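Local coordinates for protein zinc chaperone AztD (Citrobacter koseri, PDB 6CMK) that acts as a periplasmic zinc chaperone, binding zinc ions and passing one of them directly to the solute-binding protein AztC without forming a stable complex, at residues P307-F312 / A358-Y363; G264-Q269 / F303-V308; Q334-T339 / T378-T383. All blocks are in the same frame, centred on the assembly; numbering follows the deposited sequence.

Interaction 1. Residues P307-F312 / A358-Y363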
ATOM      1  N   PRO B 307       6.997  -3.616 -10.829  1.00 14.54           N
ATOM      2  CA  PRO B 307       6.191  -3.115  -9.706  1.00 16.78           C
ATOM      3  C   PRO B 307       6.772  -1.884  -9.048  1.00 17.74           C
ATOM      4  O   PRO B 307       6.030  -1.148  -8.385  1.00 16.63           O
ATOM      5  CB  PRO B 307       6.180  -4.301  -8.734  1.00 18.54           C
ATOM      6  CG  PRO B 307       7.444  -5.041  -9.027  1.00 22.79           C
ATOM      7  CD  PRO B 307       7.714  -4.857 -10.492  1.00 20.45           C
ATOM      8  N   VAL B 308       8.067  -1.644  -9.214  1.00 13.51           N
ATOM      9  CA  VAL B 308       8.754  -0.521  -8.585  1.00 14.34           C
ATOM     10  C   VAL B 308       8.736   0.712  -9.481  1.00 16.87           C
ATOM     11  O   VAL B 308       8.456   1.824  -9.022  1.00 18.12           O
ATOM     12  CB  VAL B 308      10.197  -0.945  -8.224  1.00 13.06           C
ATOM     13  CG1 VAL B 308      10.978   0.229  -7.639  1.00 22.24           C
ATOM     14  CG2 VAL B 308      10.194  -2.104  -7.249  1.00 14.96           C
ATOM     15  N   ARG B 309       9.064   0.546 -10.767  1.00 14.14           N
ATOM     16  CA  ARG B 309       9.020   1.629 -11.748  1.00 16.70           C
ATOM     17  C   ARG B 309       7.740   1.449 -12.561  1.00 22.12           C
ATOM     18  O   ARG B 309       7.707   0.756 -13.577  1.00 17.88           O
ATOM     19  CB  ARG B 309      10.273   1.629 -12.617  1.00 13.82           C
ATOM     20  CG  ARG B 309      11.553   1.897 -11.834  1.00 20.07           C
ATOM     21  CD  ARG B 309      12.739   1.126 -12.404  1.00 17.27           C
ATOM     22  NE  ARG B 309      12.606  -0.284 -12.038  1.00 18.31           N
ATOM     23  CZ  ARG B 309      13.051  -0.810 -10.899  1.00 19.18           C
ATOM     24  NH1 ARG B 309      13.720  -0.060 -10.014  1.00 18.44           N
ATOM     25  NH2 ARG B 309      12.849  -2.094 -10.655  1.00 15.84           N
ATOM     26  N   ALA B 310       6.677   2.110 -12.114  1.00 15.71           N
ATOM     27  CA  ALA B 310       5.347   1.864 -12.658  1.00 13.94           C
ATOM     28  C   ALA B 310       5.211   2.197 -14.137  1.00 15.11           C
ATOM     29  O   ALA B 310       4.272   1.712 -14.772  1.00 18.07           O
ATOM     30  CB  ALA B 310       4.305   2.675 -11.883  1.00 26.55           C
ATOM     31  N   LYS B 311       6.079   3.034 -14.699  1.00 18.68           N
ATOM     32  CA  LYS B 311       5.921   3.369 -16.104  1.00 22.40           C
ATOM     33  C   LYS B 311       6.405   2.266 -17.044  1.00 19.71           C
ATOM     34  O   LYS B 311       6.249   2.416 -18.257  1.00 19.93           O
ATOM     35  CB  LYS B 311       6.662   4.667 -16.425  1.00 30.63           C
ATOM     36  CG  LYS B 311       8.165   4.606 -16.256  1.00 63.94           C
ATOM     37  CD  LYS B 311       8.865   5.756 -16.964  1.00 90.46           C
ATOM     38  CE  LYS B 311       8.364   7.119 -16.518  1.00 97.74           C
ATOM     39  NZ  LYS B 311       8.174   8.028 -17.677  1.00 99.38           N
ATOM     40  N   PHE B 312       6.971   1.178 -16.529  1.00 16.48           N
ATOM     41  CA  PHE B 312       7.631   0.186 -17.369  1.00 17.26           C
ATOM     42  C   PHE B 312       7.041  -1.206 -17.176  1.00 14.48           C
ATOM     43  O   PHE B 312       6.566  -1.562 -16.092  1.00 14.03           O
ATOM     44  CB  PHE B 312       9.132   0.142 -17.083  1.00 12.51           C
ATOM     45  CG  PHE B 312       9.862   1.368 -17.552  1.00 18.40           C
ATOM     46  CD1 PHE B 312       9.892   1.689 -18.895  1.00 17.20           C
ATOM     47  CD2 PHE B 312      10.506   2.202 -16.655  1.00 31.06           C
ATOM     48  CE1 PHE B 312      10.548   2.815 -19.342  1.00 26.46           C
ATOM     49  CE2 PHE B 312      11.168   3.334 -17.094  1.00 28.19           C
ATOM     50  CZ  PHE B 312      11.189   3.640 -18.441  1.00 35.16           C
ATOM     51  N   ALA B 358      12.868  -7.577  -8.894  1.00 14.86           N
ATOM     52  CA  ALA B 358      13.062  -7.374  -7.464  1.00 13.43           C
ATOM     53  C   ALA B 358      13.955  -6.161  -7.266  1.00 14.34           C
ATOM     54  O   ALA B 358      15.037  -6.085  -7.856  1.00 15.61           O
ATOM     55  CB  ALA B 358      13.696  -8.595  -6.786  1.00 17.52           C
ATOM     56  N   ASP B 359      13.498  -5.221  -6.435  1.00 12.27           N
ATOM     57  CA  ASP B 359      14.255  -4.013  -6.084  1.00 13.76           C
ATOM     58  C   ASP B 359      14.616  -3.303  -7.387  1.00 15.57           C
ATOM     59  O   ASP B 359      13.707  -2.958  -8.158  1.00 17.02           O
ATOM     60  CB  ASP B 359      15.441  -4.408  -5.196  1.00 20.36           C
ATOM     61  CG  ASP B 359      15.968  -3.250  -4.374  1.00 34.06           C
ATOM     62  OD1 ASP B 359      15.232  -2.256  -4.198  1.00 31.87           O
ATOM     63  OD2 ASP B 359      17.121  -3.330  -3.908  1.00 29.17           O
ATOM     64  N   ASN B 360      15.890  -3.077  -7.677  1.00 14.03           N
ATOM     65  CA  ASN B 360      16.286  -2.370  -8.890  1.00 15.43           C
ATOM     66  C   ASN B 360      16.916  -3.311  -9.910  1.00 15.67           C
ATOM     67  O   ASN B 360      17.763  -2.904 -10.706  1.00 15.93           O
ATOM     68  CB  ASN B 360      17.233  -1.232  -8.529  1.00 18.77           C
ATOM     69  CG  ASN B 360      16.579  -0.215  -7.610  1.00 29.73           C
ATOM     70  OD1 ASN B 360      15.355  -0.019  -7.648  1.00 22.58           O
ATOM     71  ND2 ASN B 360      17.382   0.430  -6.770  1.00 33.83           N
ATOM     72  N   LYS B 361      16.497  -4.574  -9.894  1.00 15.45           N
ATOM     73  CA  LYS B 361      17.066  -5.599 -10.749  1.00 14.78           C
ATOM     74  C   LYS B 361      15.965  -6.373 -11.459  1.00 14.02           C
ATOM     75  O   LYS B 361      14.854  -6.554 -10.937  1.00 14.18           O
ATOM     76  CB  LYS B 361      17.933  -6.575  -9.946  1.00 14.41           C
ATOM     77  CG  LYS B 361      19.201  -5.957  -9.411  1.00 18.55           C
ATOM     78  CD  LYS B 361      19.892  -6.892  -8.441  1.00 35.20           C
ATOM     79  CE  LYS B 361      21.324  -6.461  -8.174  1.00 50.32           C
ATOM     80  NZ  LYS B 361      22.092  -7.511  -7.449  1.00 52.05           N
ATOM     81  N   ILE B 362      16.306  -6.843 -12.652  1.00 18.69           N
ATOM     82  CA  ILE B 362      15.461  -7.708 -13.459  1.00 15.57           C
ATOM     83  C   ILE B 362      16.136  -9.067 -13.557  1.00 13.64           C
ATOM     84  O   ILE B 362      17.360  -9.154 -13.726  1.00 15.19           O
ATOM     85  CB  ILE B 362      15.226  -7.119 -14.862  1.00 16.42           C
ATOM     86  CG1 ILE B 362      14.629  -5.708 -14.765  1.00 17.41           C
ATOM     87  CG2 ILE B 362      14.290  -8.028 -15.656  1.00 16.09           C
ATOM     88  CD1 ILE B 362      14.681  -4.958 -16.083  1.00 21.17           C
ATOM     89  N   TYR B 363      15.338 -10.123 -13.440  1.00 13.47           N
ATOM     90  CA  TYR B 363      15.828 -11.497 -13.388  1.00 15.68           C
ATOM     91  C   TYR B 363      15.191 -12.295 -14.514  1.00 14.94           C
ATOM     92  O   TYR B 363      13.967 -12.285 -14.672  1.00 16.78           O
ATOM     93  CB  TYR B 363      15.511 -12.152 -12.038  1.00 15.11           C
ATOM     94  CG  TYR B 363      16.117 -11.420 -10.884  1.00 13.64           C
ATOM     95  CD1 TYR B 363      15.526 -10.261 -10.394  1.00 16.43           C
ATOM     96  CD2 TYR B 363      17.306 -11.848 -10.310  1.00 15.35           C
ATOM     97  CE1 TYR B 363      16.094  -9.559  -9.359  1.00 16.30           C
ATOM     98  CE2 TYR B 363      17.878 -11.148  -9.259  1.00 18.81           C
ATOM     99  CZ  TYR B 363      17.254 -10.008  -8.792  1.00 16.71           C
ATOM    100  OH  TYR B 363      17.812  -9.291  -7.748  1.00 22.82           O
TER

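Interaction 2. Residues G264-Q269 / F303-V308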
ATOM      1  N   GLY B 264      -1.180  -7.186 -15.175  1.00 12.79           N
ATOM      2  CA  GLY B 264      -1.724  -5.925 -14.678  1.00 11.21           C
ATOM      3  C   GLY B 264      -0.681  -5.062 -13.996  1.00 10.89           C
ATOM      4  O   GLY B 264       0.142  -5.558 -13.223  1.00 13.77           O
ATOM      5  N   GLY B 265      -0.741  -3.762 -14.273  1.00 13.15           N
ATOM      6  CA  GLY B 265       0.169  -2.826 -13.634  1.00 12.80           C
ATOM      7  C   GLY B 265      -0.016  -2.787 -12.129  1.00 12.25           C
ATOM      8  O   GLY B 265      -1.109  -3.002 -11.605  1.00 15.16           O
ATOM      9  N   LYS B 266       1.071  -2.497 -11.419  1.00 16.35           N
ATOM     10  CA  LYS B 266       0.997  -2.448  -9.960  1.00 21.53           C
ATOM     11  C   LYS B 266       0.859  -1.034  -9.413  1.00 30.15           C
ATOM     12  O   LYS B 266      -0.053  -0.766  -8.622  1.00 41.46           O
ATOM     13  CB  LYS B 266       2.219  -3.130  -9.339  1.00 27.36           C
ATOM     14  CG  LYS B 266       2.000  -4.608  -9.066  1.00 58.02           C
ATOM     15  CD  LYS B 266       2.001  -4.929  -7.574  1.00 80.80           C
ATOM     16  CE  LYS B 266       0.875  -4.231  -6.816  1.00 85.26           C
ATOM     17  NZ  LYS B 266       0.356  -5.072  -5.695  1.00 84.05           N
ATOM     18  N   GLY B 267       1.739  -0.121  -9.813  1.00 30.49           N
ATOM     19  CA  GLY B 267       1.684   1.236  -9.306  1.00 24.92           C
ATOM     20  C   GLY B 267       0.817   2.165 -10.115  1.00 31.04           C
ATOM     21  O   GLY B 267       0.478   3.264  -9.675  1.00 24.96           O
ATOM     22  N   MET B 268       0.438   1.715 -11.298  1.00 20.76           N
ATOM     23  CA  MET B 268      -0.393   2.440 -12.237  1.00 14.75           C
ATOM     24  C   MET B 268      -1.400   1.424 -12.757  1.00 14.17           C
ATOM     25  O   MET B 268      -1.072   0.242 -12.868  1.00 19.40           O
ATOM     26  CB  MET B 268       0.510   3.012 -13.346  1.00 27.43           C
ATOM     27  CG  MET B 268      -0.125   3.771 -14.480  1.00 34.85           C
ATOM     28  SD  MET B 268       1.233   4.520 -15.427  1.00 27.80           S
ATOM     29  CE  MET B 268       1.697   3.201 -16.540  1.00 24.01           C
ATOM     30  N   GLN B 269      -2.632   1.860 -13.038  1.00 13.39           N
ATOM     31  CA  GLN B 269      -3.671   0.931 -13.491  1.00 12.53           C
ATOM     32  C   GLN B 269      -3.627   0.775 -15.005  1.00 14.53           C
ATOM     33  O   GLN B 269      -3.931   1.718 -15.746  1.00 15.10           O
ATOM     34  CB  GLN B 269      -5.056   1.384 -13.046  1.00 13.55           C
ATOM     35  CG  GLN B 269      -5.271   1.185 -11.570  1.00 14.78           C
ATOM     36  CD  GLN B 269      -6.712   1.405 -11.165  1.00 14.89           C
ATOM     37  OE1 GLN B 269      -7.164   2.538 -11.030  1.00 14.88           O
ATOM     38  NE2 GLN B 269      -7.451   0.312 -11.007  1.00 12.77           N
ATOM     39  N   PHE B 303       5.884 -12.012 -20.362  1.00 15.52           N
ATOM     40  CA  PHE B 303       5.943 -10.608 -19.985  1.00 13.15           C
ATOM     41  C   PHE B 303       5.570 -10.440 -18.515  1.00 12.62           C
ATOM     42  O   PHE B 303       4.930 -11.303 -17.909  1.00 14.51           O
ATOM     43  CB  PHE B 303       5.091  -9.703 -20.912  1.00 16.49           C
ATOM     44  CG  PHE B 303       3.640 -10.130 -21.152  1.00 13.42           C
ATOM     45  CD1 PHE B 303       2.963 -11.028 -20.343  1.00 16.36           C
ATOM     46  CD2 PHE B 303       2.969  -9.589 -22.246  1.00 13.50           C
ATOM     47  CE1 PHE B 303       1.636 -11.363 -20.617  1.00 18.80           C
ATOM     48  CE2 PHE B 303       1.660  -9.917 -22.528  1.00 17.35           C
ATOM     49  CZ  PHE B 303       0.988 -10.803 -21.712  1.00 18.48           C
ATOM     50  N   VAL B 304       6.052  -9.333 -17.936  1.00 13.27           N
ATOM     51  CA  VAL B 304       5.764  -8.969 -16.549  1.00 11.78           C
ATOM     52  C   VAL B 304       5.794  -7.454 -16.446  1.00 11.48           C
ATOM     53  O   VAL B 304       6.423  -6.768 -17.257  1.00 13.99           O
ATOM     54  CB  VAL B 304       6.767  -9.552 -15.517  1.00 17.38           C
ATOM     55  CG1 VAL B 304       6.877 -11.076 -15.594  1.00 31.50           C
ATOM     56  CG2 VAL B 304       8.157  -8.906 -15.666  1.00 14.09           C
ATOM     57  N   VAL B 305       5.134  -6.920 -15.409  1.00 13.00           N
ATOM     58  CA  VAL B 305       5.207  -5.490 -15.147  1.00 12.68           C
ATOM     59  C   VAL B 305       6.349  -5.219 -14.173  1.00 15.10           C
ATOM     60  O   VAL B 305       6.821  -6.099 -13.448  1.00 13.02           O
ATOM     61  CB  VAL B 305       3.871  -4.911 -14.610  1.00 13.93           C
ATOM     62  CG1 VAL B 305       2.711  -5.274 -15.538  1.00 15.17           C
ATOM     63  CG2 VAL B 305       3.593  -5.362 -13.171  1.00 14.32           C
ATOM     64  N   ASP B 306       6.819  -3.980 -14.167  1.00 13.25           N
ATOM     65  CA  ASP B 306       7.782  -3.550 -13.166  1.00 11.45           C
ATOM     66  C   ASP B 306       6.991  -2.974 -12.000  1.00 12.52           C
ATOM     67  O   ASP B 306       6.315  -1.949 -12.174  1.00 15.39           O
ATOM     68  CB  ASP B 306       8.742  -2.517 -13.733  1.00 12.95           C
ATOM     69  CG  ASP B 306       9.927  -2.241 -12.806  1.00 16.26           C
ATOM     70  OD1 ASP B 306       9.728  -2.117 -11.574  1.00 16.03           O
ATOM     71  OD2 ASP B 306      11.062  -2.126 -13.318  1.00 14.33           O
ATOM     72  N   PRO B 307       6.997  -3.616 -10.829  1.00 14.54           N
ATOM     73  CA  PRO B 307       6.191  -3.115  -9.706  1.00 16.78           C
ATOM     74  C   PRO B 307       6.772  -1.884  -9.048  1.00 17.74           C
ATOM     75  O   PRO B 307       6.030  -1.148  -8.385  1.00 16.63           O
ATOM     76  CB  PRO B 307       6.180  -4.301  -8.734  1.00 18.54           C
ATOM     77  CG  PRO B 307       7.444  -5.041  -9.027  1.00 22.79           C
ATOM     78  CD  PRO B 307       7.714  -4.857 -10.492  1.00 20.45           C
ATOM     79  N   VAL B 308       8.067  -1.644  -9.214  1.00 13.51           N
ATOM     80  CA  VAL B 308       8.754  -0.521  -8.585  1.00 14.34           C
ATOM     81  C   VAL B 308       8.736   0.712  -9.481  1.00 16.87           C
ATOM     82  O   VAL B 308       8.456   1.824  -9.022  1.00 18.12           O
ATOM     83  CB  VAL B 308      10.197  -0.945  -8.224  1.00 13.06           C
ATOM     84  CG1 VAL B 308      10.978   0.229  -7.639  1.00 22.24           C
ATOM     85  CG2 VAL B 308      10.194  -2.104  -7.249  1.00 14.96           C
TER
HETATM   86  O   HOH W   1       3.650  -1.551 -12.375  1.00 24.37           O

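Interaction 3. Residues Q334-T339 / T378-T383. With EDO (1,2-ethanediol), chain L.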
ATOM      1  N   GLN B 334      13.682   0.114 -25.475  1.00 22.38           N
ATOM      2  CA  GLN B 334      14.979  -0.472 -25.790  1.00 24.45           C
ATOM      3  C   GLN B 334      14.903  -1.983 -25.606  1.00 23.81           C
ATOM      4  O   GLN B 334      13.965  -2.511 -25.003  1.00 20.89           O
ATOM      5  CB  GLN B 334      16.089   0.116 -24.921  1.00 29.59           C
ATOM      6  CG  GLN B 334      15.917  -0.127 -23.438  1.00 31.88           C
ATOM      7  CD  GLN B 334      17.032   0.484 -22.618  1.00 34.59           C
ATOM      8  OE1 GLN B 334      18.203   0.378 -22.971  1.00 33.15           O
ATOM      9  NE2 GLN B 334      16.675   1.126 -21.518  1.00 26.82           N
ATOM     10  N   SER B 335      15.927  -2.664 -26.125  1.00 24.44           N
ATOM     11  CA  SER B 335      16.036  -4.118 -26.094  1.00 22.86           C
ATOM     12  C   SER B 335      17.479  -4.501 -25.807  1.00 27.10           C
ATOM     13  O   SER B 335      18.408  -3.774 -26.163  1.00 26.82           O
ATOM     14  CB  SER B 335      15.597  -4.745 -27.425  1.00 32.08           C
ATOM     15  OG  SER B 335      14.285  -4.341 -27.769  1.00 42.36           O
ATOM     16  N   VAL B 336      17.664  -5.657 -25.173  1.00 21.66           N
ATOM     17  CA  VAL B 336      18.993  -6.180 -24.875  1.00 17.50           C
ATOM     18  C   VAL B 336      18.958  -7.699 -24.988  1.00 17.45           C
ATOM     19  O   VAL B 336      17.999  -8.344 -24.554  1.00 21.48           O
ATOM     20  CB  VAL B 336      19.478  -5.735 -23.475  1.00 18.14           C
ATOM     21  CG1 VAL B 336      18.658  -6.390 -22.364  1.00 25.07           C
ATOM     22  CG2 VAL B 336      20.957  -6.046 -23.293  1.00 26.75           C
ATOM     23  N   ARG B 337      20.006  -8.272 -25.578  0.56 18.18           N
ATOM     24  CA  ARG B 337      20.117  -9.721 -25.687  0.56 18.54           C
ATOM     25  C   ARG B 337      20.517 -10.312 -24.340  0.56 22.98           C
ATOM     26  O   ARG B 337      21.493  -9.870 -23.727  0.56 24.96           O
ATOM     27  CB  ARG B 337      21.143 -10.094 -26.757  0.56 22.40           C
ATOM     28  CG  ARG B 337      21.287 -11.587 -26.972  0.56 24.21           C
ATOM     29  CD  ARG B 337      21.965 -11.891 -28.301  0.56 25.51           C
ATOM     30  NE  ARG B 337      21.060 -11.606 -29.407  0.56 34.39           N
ATOM     31  CZ  ARG B 337      20.046 -12.394 -29.757  0.56 32.54           C
ATOM     32  NH1 ARG B 337      19.815 -13.522 -29.093  0.56 23.30           N
ATOM     33  NH2 ARG B 337      19.264 -12.056 -30.772  0.56 30.18           N
ATOM     34  N   VAL B 338      19.765 -11.317 -23.884  1.00 18.15           N
ATOM     35  CA  VAL B 338      19.991 -11.946 -22.592  1.00 17.83           C
ATOM     36  C   VAL B 338      20.336 -13.424 -22.720  1.00 22.35           C
ATOM     37  O   VAL B 338      21.213 -13.921 -22.005  1.00 23.32           O
ATOM     38  CB  VAL B 338      18.765 -11.757 -21.675  1.00 20.70           C
ATOM     39  CG1 VAL B 338      18.954 -12.499 -20.350  1.00 23.59           C
ATOM     40  CG2 VAL B 338      18.524 -10.273 -21.453  1.00 19.94           C
ATOM     41  N   THR B 339      19.646 -14.155 -23.599  1.00 19.88           N
ATOM     42  CA  THR B 339      19.905 -15.573 -23.807  1.00 20.37           C
ATOM     43  C   THR B 339      20.108 -15.830 -25.299  1.00 21.95           C
ATOM     44  O   THR B 339      19.890 -14.951 -26.142  1.00 20.10           O
ATOM     45  CB  THR B 339      18.757 -16.442 -23.250  1.00 25.19           C
ATOM     46  OG1 THR B 339      17.567 -16.244 -24.015  1.00 23.14           O
ATOM     47  CG2 THR B 339      18.452 -16.113 -21.776  1.00 25.08           C
ATOM     48  N   THR B 378      17.493   0.095 -14.572  1.00 28.64           N
ATOM     49  CA  THR B 378      17.503   1.403 -15.213  1.00 28.06           C
ATOM     50  C   THR B 378      18.501   1.469 -16.360  1.00 27.38           C
ATOM     51  O   THR B 378      18.180   2.020 -17.419  1.00 30.37           O
ATOM     52  CB  THR B 378      17.787   2.492 -14.173  1.00 34.51           C
ATOM     53  OG1 THR B 378      19.036   2.236 -13.524  1.00 45.46           O
ATOM     54  CG2 THR B 378      16.666   2.532 -13.133  1.00 37.53           C
ATOM     55  N   SER B 379      19.688   0.881 -16.190  1.00 25.82           N
ATOM     56  CA  SER B 379      20.654   0.810 -17.282  1.00 25.70           C
ATOM     57  C   SER B 379      20.302  -0.285 -18.279  1.00 30.41           C
ATOM     58  O   SER B 379      20.730  -0.233 -19.437  1.00 25.48           O
ATOM     59  CB  SER B 379      22.063   0.568 -16.739  1.00 22.87           C
ATOM     60  OG  SER B 379      22.256  -0.791 -16.391  1.00 24.88           O
ATOM     61  N   PHE B 380      19.541  -1.286 -17.847  1.00 25.15           N
ATOM     62  CA  PHE B 380      19.088  -2.350 -18.732  1.00 22.89           C
ATOM     63  C   PHE B 380      20.274  -3.133 -19.283  1.00 25.11           C
ATOM     64  O   PHE B 380      20.301  -3.516 -20.458  1.00 30.94           O
ATOM     65  CB  PHE B 380      18.220  -1.791 -19.858  1.00 31.90           C
ATOM     66  CG  PHE B 380      17.081  -2.688 -20.245  1.00 20.55           C
ATOM     67  CD1 PHE B 380      16.078  -2.982 -19.338  1.00 23.48           C
ATOM     68  CD2 PHE B 380      16.994  -3.216 -21.523  1.00 21.93           C
ATOM     69  CE1 PHE B 380      15.022  -3.794 -19.693  1.00 22.32           C
ATOM     70  CE2 PHE B 380      15.933  -4.027 -21.881  1.00 25.93           C
ATOM     71  CZ  PHE B 380      14.949  -4.317 -20.966  1.00 21.12           C
ATOM     72  N   LYS B 381      21.261  -3.376 -18.418  1.00 21.79           N
ATOM     73  CA  LYS B 381      22.442  -4.150 -18.758  1.00 26.87           C
ATOM     74  C   LYS B 381      22.690  -5.217 -17.702  1.00 22.88           C
ATOM     75  O   LYS B 381      22.406  -5.028 -16.516  1.00 20.80           O
ATOM     76  CB  LYS B 381      23.668  -3.249 -18.883  1.00 34.69           C
ATOM     77  CG  LYS B 381      23.418  -2.053 -19.768  1.00 43.65           C
ATOM     78  CD  LYS B 381      24.690  -1.309 -20.116  1.00 53.12           C
ATOM     79  CE  LYS B 381      24.387  -0.081 -20.962  1.00 65.26           C
ATOM     80  NZ  LYS B 381      23.278  -0.320 -21.935  1.00 74.97           N
ATOM     81  N   LYS B 382      23.229  -6.345 -18.148  1.00 24.46           N
ATOM     82  CA  LYS B 382      23.547  -7.433 -17.236  1.00 28.72           C
ATOM     83  C   LYS B 382      24.561  -6.978 -16.194  1.00 25.99           C
ATOM     84  O   LYS B 382      25.562  -6.335 -16.526  1.00 23.72           O
ATOM     85  CB  LYS B 382      24.102  -8.623 -18.020  1.00 25.43           C
ATOM     86  CG  LYS B 382      24.659  -9.730 -17.134  1.00 24.21           C
ATOM     87  CD  LYS B 382      25.217 -10.871 -17.955  1.00 21.78           C
ATOM     88  CE  LYS B 382      25.694 -12.005 -17.062  1.00 27.43           C
ATOM     89  NZ  LYS B 382      26.381 -13.054 -17.868  1.00 34.53           N
ATOM     90  N   THR B 383      24.303  -7.321 -14.928  1.00 21.33           N
ATOM     91  CA  THR B 383      25.247  -7.045 -13.858  1.00 21.61           C
ATOM     92  C   THR B 383      25.760  -8.287 -13.146  1.00 20.24           C
ATOM     93  O   THR B 383      26.824  -8.217 -12.523  1.00 28.01           O
ATOM     94  CB  THR B 383      24.626  -6.092 -12.825  1.00 25.88           C
ATOM     95  OG1 THR B 383      23.325  -6.557 -12.444  1.00 23.63           O
ATOM     96  CG2 THR B 383      24.507  -4.694 -13.410  1.00 32.76           C
TER
HETATM   97  C1  EDO L 505      24.293 -12.335 -23.868  1.00 56.30           C
HETATM   98  O1  EDO L 505      24.941 -11.176 -24.403  1.00 56.32           O
HETATM   99  C2  EDO L 505      24.230 -13.428 -24.929  1.00 53.14           C
HETATM  100  O2  EDO L 505      23.452 -14.527 -24.440  1.00 46.41           O
HETATM  101  O   HOH W   2      18.784   2.718 -19.959  1.00 36.69           O

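Interaction 1. Residues P307-F312 / A358-Y363
Arg309 makes a polar contact between two adjacent propeller blades, reaching from the loop that joins strands 300-305 and 312-317 to the tight turn between strands 355-358 and 361-366. Both of its terminal nitrogens are used. NH2 donates to Asp359 O (2.8 Å) in a nearly straight bond, 170° at the hydrogen and in the plane of the carbonyl, while NH1 makes a more bent bond to Asn360 OD1 (2.9 Å). Both acceptors lie at the guanidinium edge, close to its plane, and the Asn360 amide stands steeply against that plane, at 75°. A bend at chi3 (-74°) sets NE, and Arg309 NE forms a salt bridge with Asp306 OD2; with Asp359 O and Asn360 OD1, three groups grip the guanidinium. Val308 adds van der Waals contact: its CB sits above one guanidinium face, offset toward the rim, and its CG2 lies 3.7 Å from Asp359 O. Ser343 OG of the second subunit is hydrogen-bonded to Pro307 O. On the receiving side, Ala358 and Lys361 pair through both backbone bonds around a type II' turn, the geometry of a two-residue beta-hairpin joining the first two strands of a four-stranded propeller blade, here tied to the loop of the neighbouring blade.

Interaction 2. Residues G264-Q269 / F303-V308
Val305, closing the innermost strand 300-305 of its propeller blade, packs on Gly264 at the end of the matching strand 262-264 of the preceding blade. The two methyls of Val305 straddle the Gly264 carbonyl: CG1 and CG2 each lie 3.5 Å from Gly264 O. The first torsion (-53°) puts CG1 beside the backbone N, while CG2 takes the crowded position between N and the carbonyl carbon. Beyond the strands, the two segments meet again where Lys266 CB rests against Pro307 CA (4.0 Å); the lysine chain then bends repeatedly and its end leads away from Pro307, the side chain being about 5 Å from a bound MES molecule, probably from the crystallisation liquor. No direct hydrogen bond spans the two segments. Instead, a water bridges the backbones, accepting from Lys266 N (2.9 Å) and donating to Asp306 O (2.7 Å). The side chain of Asp306 turns back on its own loop, where OD1 accepts from Val308 N (2.9 Å) in an Asx turn that shapes the chain around Pro307. Ile263 and Tyr270 also press on Val305, Val357 of strand 355-358 backs Asp306 and Pro307 from the following blade, and the second subunit reaches the same loops through its Arg299 near Lys266 and its Asp345 near Pro307.

Interaction 3. Residues Q334-T339 / T378-T383
The Phe380 ring and the Gln334 amide are the flat groups that meet here, their planes 28° apart and their side chains sliding past each other in opposite directions. The amide lies against the root of the phenylalanine, with Gln334 NE2 3.7 Å from Phe380 CB, and the aliphatic part follows the ring outward, Gln334 CG being 3.8 Å from Phe380 CD2. Ser335 CA lies 4.2 Å from Phe380 CE2, at the ring edge near its plane. Val336 completes the seat, its CG1 coming obliquely to Phe380 CE2 (3.6 Å). For Gln334, chi1 of 62° puts CG between the backbone N and the carbonyl carbon, and the extended chain beyond brings the amide to Phe380 CB. The amide nitrogen has two polar partners: Gln334 NE2 donates to a water (3.1 Å) and is also hydrogen-bonded to Gln324 OE1 on the next strand of its own sheet. That water in turn donates to Thr378 O (2.7 Å), bridging the contact through solvent; no direct hydrogen bond crosses, the rest being van der Waals contact. Phe380 itself has a left-handed backbone conformation, in a turn where Asp376 holds both Thr378 and Ser379. Its ring is buried, touched also by Leu322 of the preceding blade and Ile362 of its own. An aromatic side chain offered by the loop before the outermost strand 381-387, set against the outermost strand 331-337 of the preceding blade, illustrates the hydrophobic packing between blades of a beta-propeller.

In the fold
The three contacts trace the two interfaces made by the blade that runs from strand 300-305 to strand 331-337. Interaction 2 joins it to the preceding blade, while interactions 1 and 3 join it to the following one, the former nearer the centre and the latter toward the rim. Interactions 1 and 2 share Pro307 and Val308, their centres about 8 Å apart; a probable hydrogen bond from Asp306 N to Phe312 O (3.1 Å) links them, and Met268 CE packs on Ala310 O (3.5 Å). Interaction 3 is centred about 13 Å from interaction 1, yet Phe380 CE1 touches Ile362 CD1 at 3.8 Å. All three lie away from the zinc sites, within the propeller framework.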